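Local atomic coordinates of putative mandelate racemase (Zymomonas mobilis, PDB entry 2OX4), a protein that binds a magnesium ion and, as a member of the mandelate racemase group of the enolase superfamily, probably acts as a lyase (dehydratase). Residues Ile54-Ala59 / Gly94-Phe98; Val158-Tyr162 / Pro362-Arg366; Ala164-Leu170 / Asp211-His217; Phe278-Arg282 / Met306-Val312; Ala319-Glu325 / His341-Thr347. One frame throughout, in Å; residues are numbered along the deposited sequence. Where two conformers were deposited one is given.

Interaction 1 lies in the N-terminal domain, where helices 48-62 and 89-110 cross; interactions 2 to 5 belong to the C-terminal barrel domain. Along the chain interaction 1 closes first; then the pair 158-162 and 362-366 brackets interactions 3, 4 and 5, which follow in that order, so interaction 2 brings together parts of the chain 200 residues apart. Interactions 3 and 5 reach the same sheet, their centres about 16 Å apart, and touch through the Lys166-Glu342 salt bridge near the magnesium ion. Interaction 2, about 15 Å between centres from interaction 5, packs Tyr162 and Pro362 on His343. Interaction 4 sits on the outer helices, about 23 Å between centres from interaction 3, and faces other subunits.

Interaction 1: Ile54-Ala59 / Gly94-Phe98; sequences ILKDYA and GISAF
Two helical segments, 54-59 and 94-98, cross at -70° with their axes 9.5 Å apart at closest approach. The hollow that lets them meet is at Gly94, and Gly94 CA lies 5.3 Å from Leu55 CA. A CB on this glycine would point straight at the partner helix and collide with Tyr58 CE1 and Ile54 CG2; in its absence Ile54 CG2 settles 3.6 Å from Gly94 CA. Tyr58 (chi1 m) lays a ring edge along the backbone that the glycine leaves uncovered by a side chain, with CE1 3.7 Å from Gly94 C and 3.5 Å from Ile95 N, and the same CE1 meets Ile95 CG1 at 3.8 Å. Beside it, Leu55 (m, t) pushes CD2 into a pocket between Ala97 CB at 3.8 Å and Phe98 CE1 at 3.5 Å. The bump in return is Phe98 (chi1 m), which reaches back so that CE1 is 3.7 Å from Tyr58 CB and CZ 4.2 Å from Ala59 CA. Leu55 and Phe98 also pack on strands 5-13 and 24-30, and Lys56 NZ and Asp57 OD2 hydrogen-bond Ser49 of a second subunit. This is helix-on-helix packing in the N-terminal capping domain of the enolase superfamily. The Tyr58 hydroxyl hydrogen-bonds Ile91 O, a turn earlier on helix 89-110; between the two segments themselves the contact is apolar packing.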
# COMPACT_ATOMS: atom_id res chain seq x y z
N ILE C 54 25.70 -30.25 10.88
CA ILE C 54 25.10 -30.05 9.55
C ILE C 54 26.04 -30.46 8.42
O ILE C 54 25.60 -31.03 7.41
CB ILE C 54 24.49 -28.62 9.33
CG1 ILE C 54 23.44 -28.64 8.21
CG2 ILE C 54 25.57 -27.59 8.96
CD1 ILE C 54 22.15 -29.33 8.55
N LEU C 55 27.34 -30.20 8.59
CA LEU C 55 28.32 -30.55 7.57
C LEU C 55 28.41 -32.07 7.43
O LEU C 55 28.43 -32.61 6.32
CB LEU C 55 29.68 -29.94 7.88
CG LEU C 55 29.73 -28.41 7.74
CD1 LEU C 55 31.05 -27.89 8.29
CD2 LEU C 55 29.58 -28.02 6.27
N LYS C 56 28.40 -32.76 8.58
CA LYS C 56 28.38 -34.22 8.60
C LYS C 56 27.15 -34.77 7.87
O LYS C 56 27.25 -35.72 7.10
CB LYS C 56 28.45 -34.72 10.05
CG LYS C 56 28.28 -36.23 10.24
CD LYS C 56 28.28 -36.61 11.72
CE LYS C 56 27.63 -37.98 11.92
NZ LYS C 56 26.27 -37.93 12.56
N ASP C 57 25.98 -34.17 8.10
CA ASP C 57 24.76 -34.69 7.48
C ASP C 57 24.72 -34.44 5.98
O ASP C 57 24.34 -35.33 5.20
CB ASP C 57 23.53 -34.08 8.15
CG ASP C 57 23.26 -34.70 9.52
OD1 ASP C 57 23.85 -35.76 9.85
OD2 ASP C 57 22.47 -34.12 10.28
N TYR C 58 25.13 -33.25 5.57
CA TYR C 58 25.15 -32.91 4.13
C TYR C 58 26.17 -33.75 3.38
O TYR C 58 25.98 -34.03 2.19
CB TYR C 58 25.47 -31.43 3.89
CG TYR C 58 24.37 -30.44 4.25
CD1 TYR C 58 24.62 -29.07 4.20
CD2 TYR C 58 23.10 -30.87 4.64
CE1 TYR C 58 23.63 -28.14 4.52
CE2 TYR C 58 22.11 -29.95 4.97
CZ TYR C 58 22.38 -28.60 4.91
OH TYR C 58 21.40 -27.68 5.24
N ALA C 59 27.24 -34.13 4.08
CA ALA C 59 28.36 -34.87 3.46
C ALA C 59 27.88 -36.14 2.77
O ALA C 59 28.35 -36.48 1.68
CB ALA C 59 29.45 -35.20 4.51
N GLY C 94 25.95 -24.69 6.36
CA GLY C 94 26.39 -25.97 5.80
C GLY C 94 26.52 -25.91 4.28
O GLY C 94 27.52 -26.34 3.72
N ILE C 95 25.52 -25.34 3.63
CA ILE C 95 25.60 -25.07 2.18
C ILE C 95 26.82 -24.19 1.86
O ILE C 95 27.59 -24.50 0.94
CB ILE C 95 24.29 -24.44 1.65
CG1 ILE C 95 23.10 -25.35 1.96
CG2 ILE C 95 24.39 -24.24 0.15
CD1 ILE C 95 21.74 -24.88 1.34
N SER C 96 27.03 -23.15 2.68
CA SER C 96 28.09 -22.16 2.47
C SER C 96 29.47 -22.81 2.46
O SER C 96 30.28 -22.56 1.56
CB SER C 96 28.08 -21.11 3.58
OG SER C 96 26.87 -20.39 3.63
N ALA C 97 29.74 -23.64 3.48
CA ALA C 97 31.10 -24.14 3.68
C ALA C 97 31.50 -25.05 2.53
O ALA C 97 32.60 -24.94 1.97
CB ALA C 97 31.25 -24.84 5.03
N PHE C 98 30.57 -25.93 2.14
CA PHE C 98 30.78 -26.78 0.98
C PHE C 98 30.98 -25.98 -0.30
O PHE C 98 31.91 -26.26 -1.07
CB PHE C 98 29.64 -27.80 0.86
CG PHE C 98 29.79 -28.96 1.81
CD1 PHE C 98 28.87 -29.17 2.82
CD2 PHE C 98 30.89 -29.81 1.70
CE1 PHE C 98 29.02 -30.26 3.69
CE2 PHE C 98 31.05 -30.90 2.57
CZ PHE C 98 30.12 -31.11 3.56

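Interaction 2: Val158-Tyr162 / Pro362-Arg366; sequences VAEGY and PVKGR
Tyr162 lays one face of its ring over Gly365, with CD1 4.0 Å from Gly365 CA, while its OH touches Pro362 CG at 3.4 Å; chi1 is m, and chi2 is -87°. Helix 147-159 ends in a Schellman motif with Gly161 at positive phi (102/2) and Gly161 N bonded to Val158 O (2.9 Å). Across the contact, Val363 to Arg366 form a type I' turn, Lys364 (49/45) and Gly365 (74/14) at its corners. Gly161 CA lies 4.2 Å from Lys364 CA, and Tyr162 CA 4.2 Å from Gly365 CA. A CB on either glycine would clash, on Gly161 with Lys364 CA and on Gly365 with Gly161 O. The backbones meet through a CA-H...O contact, Gly365 CA to Gly161 O at 3.6 Å, and through water 1, which donates to Glu160 O (3.0 Å) and accepts from Gly365 N (2.8 Å). The contact joins the turn leading into strand 366-367 to the turn before strand 164-167, while Tyr162 and Pro362 pack on Val128 of strand 126-131 and His343 of strand 341-344.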
# COMPACT_ATOMS: atom_id res chain seq x y z
N VAL C 158 45.30 3.57 13.05
CA VAL C 158 45.71 4.65 12.15
C VAL C 158 47.22 4.62 11.88
O VAL C 158 47.67 4.82 10.74
CB VAL C 158 45.28 6.04 12.71
CG1 VAL C 158 45.99 7.18 11.96
CG2 VAL C 158 43.77 6.21 12.60
N ALA C 159 48.00 4.35 12.92
CA ALA C 159 49.46 4.27 12.80
C ALA C 159 49.91 3.15 11.86
O ALA C 159 50.96 3.25 11.21
CB ALA C 159 50.09 4.11 14.18
N GLU C 160 49.10 2.09 11.77
CA GLU C 160 49.30 1.02 10.79
C GLU C 160 48.81 1.32 9.36
O GLU C 160 49.01 0.52 8.46
CB GLU C 160 48.72 -0.31 11.30
CG GLU C 160 49.39 -0.83 12.56
CD GLU C 160 48.84 -2.18 13.04
OE1 GLU C 160 47.86 -2.70 12.46
OE2 GLU C 160 49.39 -2.72 14.02
N GLY C 161 48.18 2.48 9.16
CA GLY C 161 47.75 2.89 7.82
C GLY C 161 46.26 2.72 7.50
O GLY C 161 45.84 3.00 6.38
N TYR C 162 45.47 2.26 8.47
CA TYR C 162 44.01 2.18 8.27
C TYR C 162 43.39 3.59 8.27
O TYR C 162 43.77 4.44 9.08
CB TYR C 162 43.34 1.32 9.35
CG TYR C 162 43.77 -0.13 9.34
CD1 TYR C 162 43.12 -1.07 8.53
CD2 TYR C 162 44.82 -0.57 10.14
CE1 TYR C 162 43.52 -2.40 8.51
CE2 TYR C 162 45.23 -1.89 10.14
CZ TYR C 162 44.57 -2.80 9.33
OH TYR C 162 44.97 -4.11 9.32
N PRO C 362 46.55 -6.87 5.72
CA PRO C 362 46.60 -5.65 4.93
C PRO C 362 47.99 -5.02 4.97
O PRO C 362 48.74 -5.25 5.92
CB PRO C 362 45.59 -4.74 5.64
CG PRO C 362 44.70 -5.68 6.36
CD PRO C 362 45.63 -6.73 6.86
N VAL C 363 48.31 -4.27 3.93
CA VAL C 363 49.50 -3.41 3.91
C VAL C 363 49.06 -1.95 3.76
O VAL C 363 48.41 -1.59 2.77
CB VAL C 363 50.43 -3.79 2.73
CG1 VAL C 363 51.69 -2.90 2.70
CG2 VAL C 363 50.80 -5.27 2.79
N LYS C 364 49.42 -1.12 4.74
CA LYS C 364 48.99 0.28 4.78
C LYS C 364 47.47 0.44 4.56
O LYS C 364 47.02 1.28 3.78
CB LYS C 364 49.79 1.14 3.79
CG LYS C 364 51.25 1.39 4.19
CD LYS C 364 51.37 2.46 5.28
CE LYS C 364 52.02 1.90 6.54
NZ LYS C 364 51.87 2.80 7.72
N GLY C 365 46.70 -0.41 5.24
CA GLY C 365 45.24 -0.35 5.21
C GLY C 365 44.59 -0.84 3.92
O GLY C 365 43.39 -0.60 3.69
N ARG C 366 45.36 -1.53 3.08
CA ARG C 366 44.87 -2.04 1.79
C ARG C 366 45.04 -3.57 1.72
O ARG C 366 46.06 -4.10 2.16
CB ARG C 366 45.65 -1.42 0.61
CG ARG C 366 45.75 0.10 0.59
CD ARG C 366 44.39 0.79 0.59
NE ARG C 366 43.68 0.68 -0.69
CZ ARG C 366 42.56 1.35 -0.97
NH1 ARG C 366 41.98 1.20 -2.16
NH2 ARG C 366 42.03 2.17 -0.07
O HOH W 1 47.69 -1.92 7.41
O HOH W 2 51.11 -1.67 6.91

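Interaction 3: Ala164-Leu170 / Asp211-His217; sequences AVKVDVL and DIIVENH. With MG (magnesium ion), chain O.
A buried Lys166 reaches toward the metal: its extended start (t, t) bends at chi3 (p), bringing NZ 3.0 Å from water 3, a ligand of the magnesium ion, and into salt bridges with Glu241 and Glu342. Strands 164-167 and 211-215 run parallel, axes 4.7 Å apart and 20° from alignment, with Ala164 beside Asp211 and Val167 beside Val214. The ladder runs Val165 N to Asp211 O (2.9 Å), Ile213 N to Val165 O (2.9 Å), Val167 N to Ile213 O (3.0 Å) and Glu215 N to Val167 O (2.9 Å). Lys166 and Ile213 share a face (CD to CG2, 3.5 Å); Val165, Val167, Ile212 and Val214 lie on the other, where Val167 and Ile212 meet helix 189-206. Past the ladder, Asp168 (chi1 t) accepts from His217 ND1 at OD2 (2.8 Å), while OD1 takes Leu170 N (3.1 Å) in an Asx turn. Glu215 OE1 binds the magnesium at 2.2 Å. With Glu241 and Glu267 it forms the carboxylate metal site at the C-terminal strand ends of an enolase-superfamily barrel.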
# COMPACT_ATOMS: atom_id res chain seq x y z
N ALA C 164 39.96 3.78 8.34
CA ALA C 164 38.64 3.50 8.88
C ALA C 164 38.76 2.50 10.02
O ALA C 164 39.62 1.60 10.01
CB ALA C 164 37.73 2.95 7.78
N VAL C 165 37.88 2.66 11.01
CA VAL C 165 37.80 1.76 12.15
C VAL C 165 36.34 1.44 12.47
O VAL C 165 35.44 2.22 12.15
CB VAL C 165 38.46 2.39 13.42
CG1 VAL C 165 39.96 2.64 13.19
CG2 VAL C 165 37.74 3.68 13.81
N LYS C 166 36.12 0.29 13.12
CA LYS C 166 34.80 -0.02 13.65
C LYS C 166 34.84 -0.35 15.13
O LYS C 166 35.72 -1.07 15.59
CB LYS C 166 34.15 -1.18 12.88
CG LYS C 166 32.71 -1.50 13.35
CD LYS C 166 32.05 -2.54 12.44
CE LYS C 166 32.32 -3.97 12.89
NZ LYS C 166 31.78 -4.92 11.85
N VAL C 167 33.87 0.16 15.87
CA VAL C 167 33.85 -0.01 17.31
C VAL C 167 32.41 -0.20 17.81
O VAL C 167 31.48 0.43 17.29
CB VAL C 167 34.55 1.18 18.00
CG1 VAL C 167 33.88 2.51 17.64
CG2 VAL C 167 34.66 0.97 19.50
N ASP C 168 32.25 -1.11 18.77
CA ASP C 168 31.02 -1.23 19.56
C ASP C 168 31.22 -0.41 20.83
O ASP C 168 32.03 -0.78 21.69
CB ASP C 168 30.75 -2.70 19.89
CG ASP C 168 29.43 -2.91 20.65
OD1 ASP C 168 28.86 -1.95 21.21
OD2 ASP C 168 28.97 -4.07 20.68
N VAL C 169 30.48 0.69 20.93
CA VAL C 169 30.65 1.64 22.04
C VAL C 169 29.62 1.48 23.17
O VAL C 169 29.72 2.16 24.20
CB VAL C 169 30.74 3.11 21.56
CG1 VAL C 169 31.93 3.31 20.63
CG2 VAL C 169 29.44 3.54 20.86
N LEU C 170 28.62 0.60 22.98
CA LEU C 170 27.55 0.41 23.98
C LEU C 170 27.71 -0.85 24.80
O LEU C 170 27.16 -0.93 25.91
CB LEU C 170 26.15 0.46 23.33
CG LEU C 170 25.74 1.78 22.66
CD1 LEU C 170 24.44 1.62 21.83
CD2 LEU C 170 25.60 2.93 23.65
N ASP C 211 37.40 7.20 8.84
CA ASP C 211 35.98 6.92 9.03
C ASP C 211 35.73 6.04 10.26
O ASP C 211 36.55 5.21 10.62
CB ASP C 211 35.39 6.31 7.78
CG ASP C 211 35.24 7.33 6.67
OD1 ASP C 211 34.62 8.40 6.90
OD2 ASP C 211 35.75 7.07 5.57
N ILE C 212 34.58 6.26 10.90
CA ILE C 212 34.20 5.54 12.10
C ILE C 212 32.87 4.84 11.81
O ILE C 212 31.89 5.50 11.48
CB ILE C 212 34.02 6.50 13.31
CG1 ILE C 212 35.31 7.29 13.57
CG2 ILE C 212 33.58 5.70 14.54
CD1 ILE C 212 35.13 8.47 14.56
N ILE C 213 32.87 3.53 11.94
CA ILE C 213 31.67 2.70 11.88
C ILE C 213 31.28 2.32 13.31
O ILE C 213 32.12 1.90 14.10
CB ILE C 213 31.95 1.42 11.06
CG1 ILE C 213 32.37 1.79 9.63
CG2 ILE C 213 30.74 0.46 11.11
CD1 ILE C 213 33.25 0.76 8.98
N VAL C 214 30.00 2.49 13.64
CA VAL C 214 29.50 2.11 14.95
C VAL C 214 28.72 0.79 14.88
O VAL C 214 27.77 0.66 14.11
CB VAL C 214 28.67 3.26 15.59
CG1 VAL C 214 27.96 2.78 16.87
CG2 VAL C 214 29.59 4.48 15.89
N GLU C 215 29.13 -0.17 15.70
CA GLU C 215 28.62 -1.54 15.71
C GLU C 215 27.77 -1.76 16.97
O GLU C 215 28.29 -1.66 18.08
CB GLU C 215 29.82 -2.50 15.68
CG GLU C 215 29.65 -3.89 16.26
CD GLU C 215 28.99 -4.85 15.30
OE1 GLU C 215 29.70 -5.67 14.67
OE2 GLU C 215 27.75 -4.81 15.18
N ASN C 216 26.47 -2.03 16.81
CA ASN C 216 25.61 -2.33 17.97
C ASN C 216 25.47 -3.82 18.35
O ASN C 216 24.92 -4.15 19.42
CB ASN C 216 24.22 -1.68 17.83
CG ASN C 216 24.21 -0.17 18.11
OD1 ASN C 216 23.15 0.45 18.22
ND2 ASN C 216 25.39 0.42 18.20
N HIS C 217 25.94 -4.71 17.47
CA HIS C 217 25.91 -6.17 17.72
C HIS C 217 24.52 -6.75 17.97
O HIS C 217 24.39 -7.79 18.62
CB HIS C 217 26.85 -6.55 18.88
CG HIS C 217 28.25 -6.87 18.47
ND1 HIS C 217 29.35 -6.17 18.93
CD2 HIS C 217 28.74 -7.82 17.63
CE1 HIS C 217 30.45 -6.67 18.39
NE2 HIS C 217 30.10 -7.68 17.60
MG MG O . 28.99 -7.29 13.30
O HOH W 3 30.92 -7.67 12.57
O HOH W 4 26.19 -2.96 21.69
O HOH W 5 27.80 0.55 19.85
O HOH W 6 27.16 -7.18 14.53
O HOH W 7 29.68 -8.97 14.82

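Interaction 4: Phe278-Arg282 / Met306-Val312; sequences FLEDR and MAHIFEV
Leu279 (m, t) fills the gap between the ends of helices 271-280 and 296-309: CD1 lies 3.8 Å from Met306 CE, CD2 4.2 Å from Ala307 CB and 4.0 Å from Val312 CG2. Phe310 (chi1 m, chi2 -88°) turns a ring face to it, so that Leu279 CB sits 4.1 Å from the ring centroid in a CH-pi contact; these two residues also have the nearest CA pair, 6.7 Å. Both helices finish in Schellman motifs, with Arg282 (49/42) and Glu311 (54/51) at positive phi. Arg282 (t, p, t; chi4 69°) then curls its guanidinium along the second helix end, NE donating to Phe310 O (2.8 Å) and NH1 to Glu311 O (3.0 Å), with Val312 CG2 against one face, 3.5 Å from NE. NH2 also forms a salt bridge with Asp285. The Glu311 carboxylate hydrogen-bonds Leu222, Asn244 and Thr245 of a third subunit. Two Schellman C-caps thus meet, Arg282 of one bonded to backbone carbonyls that follow the other, between two outer helices of a beta/alpha barrel.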
# COMPACT_ATOMS: atom_id res chain seq x y z
N PHE C 278 14.67 -6.69 3.06
CA PHE C 278 15.46 -5.49 3.37
C PHE C 278 15.73 -4.68 2.12
O PHE C 278 15.78 -3.45 2.17
CB PHE C 278 16.79 -5.89 4.03
CG PHE C 278 16.62 -6.52 5.38
CD1 PHE C 278 16.46 -5.73 6.53
CD2 PHE C 278 16.59 -7.90 5.51
CE1 PHE C 278 16.27 -6.32 7.78
CE2 PHE C 278 16.42 -8.50 6.76
CZ PHE C 278 16.26 -7.71 7.90
N LEU C 279 15.90 -5.37 1.00
CA LEU C 279 16.06 -4.72 -0.30
C LEU C 279 14.74 -4.10 -0.81
O LEU C 279 14.73 -2.96 -1.27
CB LEU C 279 16.65 -5.71 -1.31
CG LEU C 279 18.09 -6.17 -1.04
CD1 LEU C 279 18.55 -7.14 -2.11
CD2 LEU C 279 19.08 -5.00 -0.93
N GLU C 280 13.64 -4.84 -0.70
CA GLU C 280 12.31 -4.31 -1.01
C GLU C 280 12.00 -3.02 -0.22
O GLU C 280 11.50 -2.05 -0.79
CB GLU C 280 11.22 -5.35 -0.73
CG GLU C 280 11.22 -6.54 -1.68
CD GLU C 280 10.26 -7.65 -1.22
OE1 GLU C 280 10.04 -7.80 0.01
OE2 GLU C 280 9.72 -8.37 -2.08
N ASP C 281 12.32 -3.02 1.07
CA ASP C 281 12.11 -1.85 1.92
C ASP C 281 13.19 -0.78 1.75
O ASP C 281 13.06 0.33 2.31
CB ASP C 281 12.12 -2.25 3.38
CG ASP C 281 10.90 -3.06 3.78
OD1 ASP C 281 10.96 -3.68 4.85
OD2 ASP C 281 9.90 -3.07 3.04
N ARG C 282 14.24 -1.13 1.02
CA ARG C 282 15.47 -0.32 0.89
C ARG C 282 16.02 0.16 2.25
O ARG C 282 16.41 1.32 2.41
CB ARG C 282 15.27 0.83 -0.13
CG ARG C 282 16.55 1.63 -0.52
CD ARG C 282 17.72 0.72 -0.87
NE ARG C 282 19.01 1.42 -1.06
CZ ARG C 282 19.72 2.01 -0.09
NH1 ARG C 282 20.91 2.54 -0.36
NH2 ARG C 282 19.25 2.08 1.16
N MET C 306 21.76 -8.68 -6.77
CA MET C 306 20.44 -8.13 -6.48
C MET C 306 20.57 -6.79 -5.74
O MET C 306 19.86 -5.83 -6.05
CB MET C 306 19.61 -9.13 -5.66
CG MET C 306 18.11 -8.86 -5.65
SD MET C 306 17.12 -10.26 -5.07
CE MET C 306 17.86 -10.59 -3.47
N ALA C 307 21.49 -6.71 -4.78
CA ALA C 307 21.66 -5.49 -3.98
C ALA C 307 22.05 -4.29 -4.86
O ALA C 307 21.63 -3.17 -4.60
CB ALA C 307 22.71 -5.70 -2.88
N HIS C 308 22.84 -4.55 -5.90
CA HIS C 308 23.28 -3.52 -6.83
C HIS C 308 22.12 -2.74 -7.49
O HIS C 308 22.25 -1.52 -7.68
CB HIS C 308 24.19 -4.14 -7.90
CG HIS C 308 24.97 -3.14 -8.70
ND1 HIS C 308 25.56 -2.03 -8.14
CD2 HIS C 308 25.27 -3.09 -10.02
CE1 HIS C 308 26.20 -1.35 -9.08
NE2 HIS C 308 26.04 -1.97 -10.23
N ILE C 309 21.01 -3.44 -7.79
CA ILE C 309 19.80 -2.84 -8.39
C ILE C 309 19.21 -1.77 -7.49
O ILE C 309 18.54 -0.84 -7.95
CB ILE C 309 18.68 -3.92 -8.61
CG1 ILE C 309 19.23 -5.11 -9.39
CG2 ILE C 309 17.49 -3.34 -9.34
CD1 ILE C 309 20.15 -4.69 -10.48
N PHE C 310 19.46 -1.91 -6.19
CA PHE C 310 18.86 -1.05 -5.19
C PHE C 310 19.85 0.01 -4.68
O PHE C 310 19.56 0.71 -3.70
CB PHE C 310 18.34 -1.91 -4.03
CG PHE C 310 17.21 -2.82 -4.43
CD1 PHE C 310 15.90 -2.38 -4.38
CD2 PHE C 310 17.47 -4.12 -4.86
CE1 PHE C 310 14.85 -3.23 -4.77
CE2 PHE C 310 16.43 -4.97 -5.25
CZ PHE C 310 15.12 -4.51 -5.20
N GLU C 311 20.99 0.15 -5.38
CA GLU C 311 22.07 1.08 -4.99
C GLU C 311 22.51 0.84 -3.54
O GLU C 311 22.57 1.75 -2.69
CB GLU C 311 21.69 2.56 -5.27
CG GLU C 311 21.60 2.86 -6.78
CD GLU C 311 21.19 4.29 -7.13
OE1 GLU C 311 20.68 5.02 -6.24
OE2 GLU C 311 21.37 4.67 -8.32
N VAL C 312 22.79 -0.43 -3.28
CA VAL C 312 23.27 -0.89 -1.99
C VAL C 312 24.67 -1.44 -2.25
O VAL C 312 24.92 -2.04 -3.30
CB VAL C 312 22.35 -2.01 -1.43
CG1 VAL C 312 22.94 -2.68 -0.19
CG2 VAL C 312 20.95 -1.45 -1.11

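Interaction 5: Ala319-Glu325 / His341-Thr347; sequences AGTGVAE and HEHHQKT
Segment 319-325 begins as an irregular loop, Ala319 at -162/52 and Gly320 at -149/-137, then enters helix 322-333 through Thr321, the N-cap, whose OG1 accepts from Val323 N (3.0 Å). Segment 341-347 is strand 341-344 followed by a 3-10 turn, in which Thr347 N bonds to His344 O (3.2 Å). The closest CA atoms are those of Ala319 and His344, 6.0 Å apart. Glu325 (chi1 t) points from the first helical turn at the strand, and its OE2 accepts from two histidines at once, His341 NE2 and His343 ND1, each at 2.9 Å and in line with the ring plane. Both histidines have chi1 t; being two apart in the strand, they emerge on one side of it, and each has a second partner, Glu332 for His341 and Gln361 for His343. This is a helix-to-strand step of the C-terminal beta/alpha barrel: helix 322-333 comes first, and strand 341-344 follows, parallel to strand 126-131. Between the histidines Glu342 leaves on the other side; its side chain comes to about 5 Å from the magnesium ion (nearest atoms), and OE2 is hydrogen-bonded to Ser131 OG and salt-bridged to Lys166. In the 3-10 segment after the strand, Lys346 (chi1 p) folds back to donate NZ to Ala319 O (3.1 Å), and Ala319 CB rests 3.8 Å from His344 CD2. Thr347 CG2 lies 3.6 Å from Glu325 OE1.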
# COMPACT_ATOMS: atom_id res chain seq x y z
N ALA C 319 34.93 -12.94 10.04
CA ALA C 319 35.19 -13.14 11.47
C ALA C 319 35.43 -14.60 11.80
O ALA C 319 34.79 -15.16 12.69
CB ALA C 319 34.03 -12.59 12.33
N GLY C 320 36.37 -15.21 11.08
CA GLY C 320 36.88 -16.53 11.45
C GLY C 320 38.33 -16.68 11.03
O GLY C 320 39.13 -15.74 11.17
N THR C 321 38.66 -17.85 10.47
CA THR C 321 40.05 -18.17 10.14
C THR C 321 40.49 -17.55 8.83
O THR C 321 39.70 -16.85 8.15
CB THR C 321 40.29 -19.70 10.03
OG1 THR C 321 39.86 -20.17 8.74
CG2 THR C 321 39.61 -20.48 11.14
N GLY C 322 41.74 -17.83 8.47
CA GLY C 322 42.31 -17.41 7.19
C GLY C 322 41.66 -18.03 5.96
O GLY C 322 41.81 -17.50 4.86
N VAL C 323 40.95 -19.15 6.14
CA VAL C 323 40.12 -19.71 5.06
C VAL C 323 38.99 -18.73 4.72
O VAL C 323 38.89 -18.30 3.58
CB VAL C 323 39.56 -21.12 5.41
CG1 VAL C 323 38.59 -21.61 4.32
CG2 VAL C 323 40.73 -22.13 5.55
N ALA C 324 38.19 -18.37 5.72
CA ALA C 324 37.16 -17.33 5.56
C ALA C 324 37.72 -16.03 4.99
O ALA C 324 37.14 -15.44 4.07
CB ALA C 324 36.45 -17.07 6.88
N GLU C 325 38.85 -15.57 5.52
CA GLU C 325 39.35 -14.27 5.06
C GLU C 325 39.83 -14.29 3.61
O GLU C 325 39.45 -13.40 2.83
CB GLU C 325 40.39 -13.64 6.00
CG GLU C 325 40.64 -12.16 5.62
CD GLU C 325 40.93 -11.22 6.80
OE1 GLU C 325 41.68 -11.62 7.71
OE2 GLU C 325 40.42 -10.06 6.80
N HIS C 341 36.42 -3.50 3.26
CA HIS C 341 36.68 -4.84 3.80
C HIS C 341 36.91 -4.80 5.32
O HIS C 341 37.64 -3.95 5.84
CB HIS C 341 37.89 -5.48 3.10
CG HIS C 341 38.24 -6.84 3.64
ND1 HIS C 341 37.73 -8.00 3.11
CD2 HIS C 341 39.02 -7.21 4.69
CE1 HIS C 341 38.18 -9.03 3.80
NE2 HIS C 341 38.97 -8.58 4.76
N GLU C 342 36.28 -5.72 6.04
CA GLU C 342 36.41 -5.83 7.48
C GLU C 342 37.63 -6.67 7.82
O GLU C 342 37.72 -7.84 7.43
CB GLU C 342 35.18 -6.51 8.08
CG GLU C 342 35.31 -6.72 9.57
CD GLU C 342 34.07 -7.32 10.21
OE1 GLU C 342 33.28 -8.01 9.52
OE2 GLU C 342 33.90 -7.10 11.42
N HIS C 343 38.56 -6.08 8.58
CA HIS C 343 39.69 -6.88 9.06
C HIS C 343 39.63 -7.00 10.58
O HIS C 343 39.85 -6.03 11.30
CB HIS C 343 41.03 -6.31 8.59
CG HIS C 343 42.19 -7.20 8.90
ND1 HIS C 343 42.26 -8.51 8.47
CD2 HIS C 343 43.33 -6.98 9.61
CE1 HIS C 343 43.39 -9.05 8.90
NE2 HIS C 343 44.05 -8.15 9.61
N HIS C 344 39.29 -8.21 11.03
CA HIS C 344 38.89 -8.45 12.42
C HIS C 344 40.12 -8.59 13.28
O HIS C 344 41.12 -9.19 12.86
CB HIS C 344 38.01 -9.69 12.53
CG HIS C 344 37.16 -9.73 13.76
ND1 HIS C 344 37.68 -9.89 15.03
CD2 HIS C 344 35.82 -9.64 13.92
CE1 HIS C 344 36.70 -9.89 15.91
NE2 HIS C 344 35.56 -9.75 15.27
N GLN C 345 40.03 -8.05 14.49
CA GLN C 345 41.12 -8.12 15.47
C GLN C 345 41.54 -9.55 15.84
O GLN C 345 42.71 -9.80 16.16
CB GLN C 345 40.81 -7.27 16.71
CG GLN C 345 39.68 -7.78 17.62
CD GLN C 345 40.15 -8.83 18.62
OE1 GLN C 345 39.64 -9.94 18.65
NE2 GLN C 345 41.14 -8.47 19.44
N LYS C 346 40.60 -10.50 15.78
CA LYS C 346 40.90 -11.89 16.13
C LYS C 346 42.02 -12.50 15.26
O LYS C 346 42.77 -13.34 15.73
CB LYS C 346 39.63 -12.76 16.10
CG LYS C 346 39.27 -13.30 14.72
CD LYS C 346 37.81 -13.12 14.40
CE LYS C 346 37.01 -14.28 14.89
NZ LYS C 346 35.64 -13.86 15.32
N THR C 347 42.15 -12.02 14.02
CA THR C 347 43.16 -12.55 13.08
C THR C 347 44.57 -12.18 13.51
O THR C 347 45.55 -12.74 13.01
CB THR C 347 42.93 -12.05 11.63
OG1 THR C 347 43.30 -10.66 11.54
CG2 THR C 347 41.48 -12.21 11.21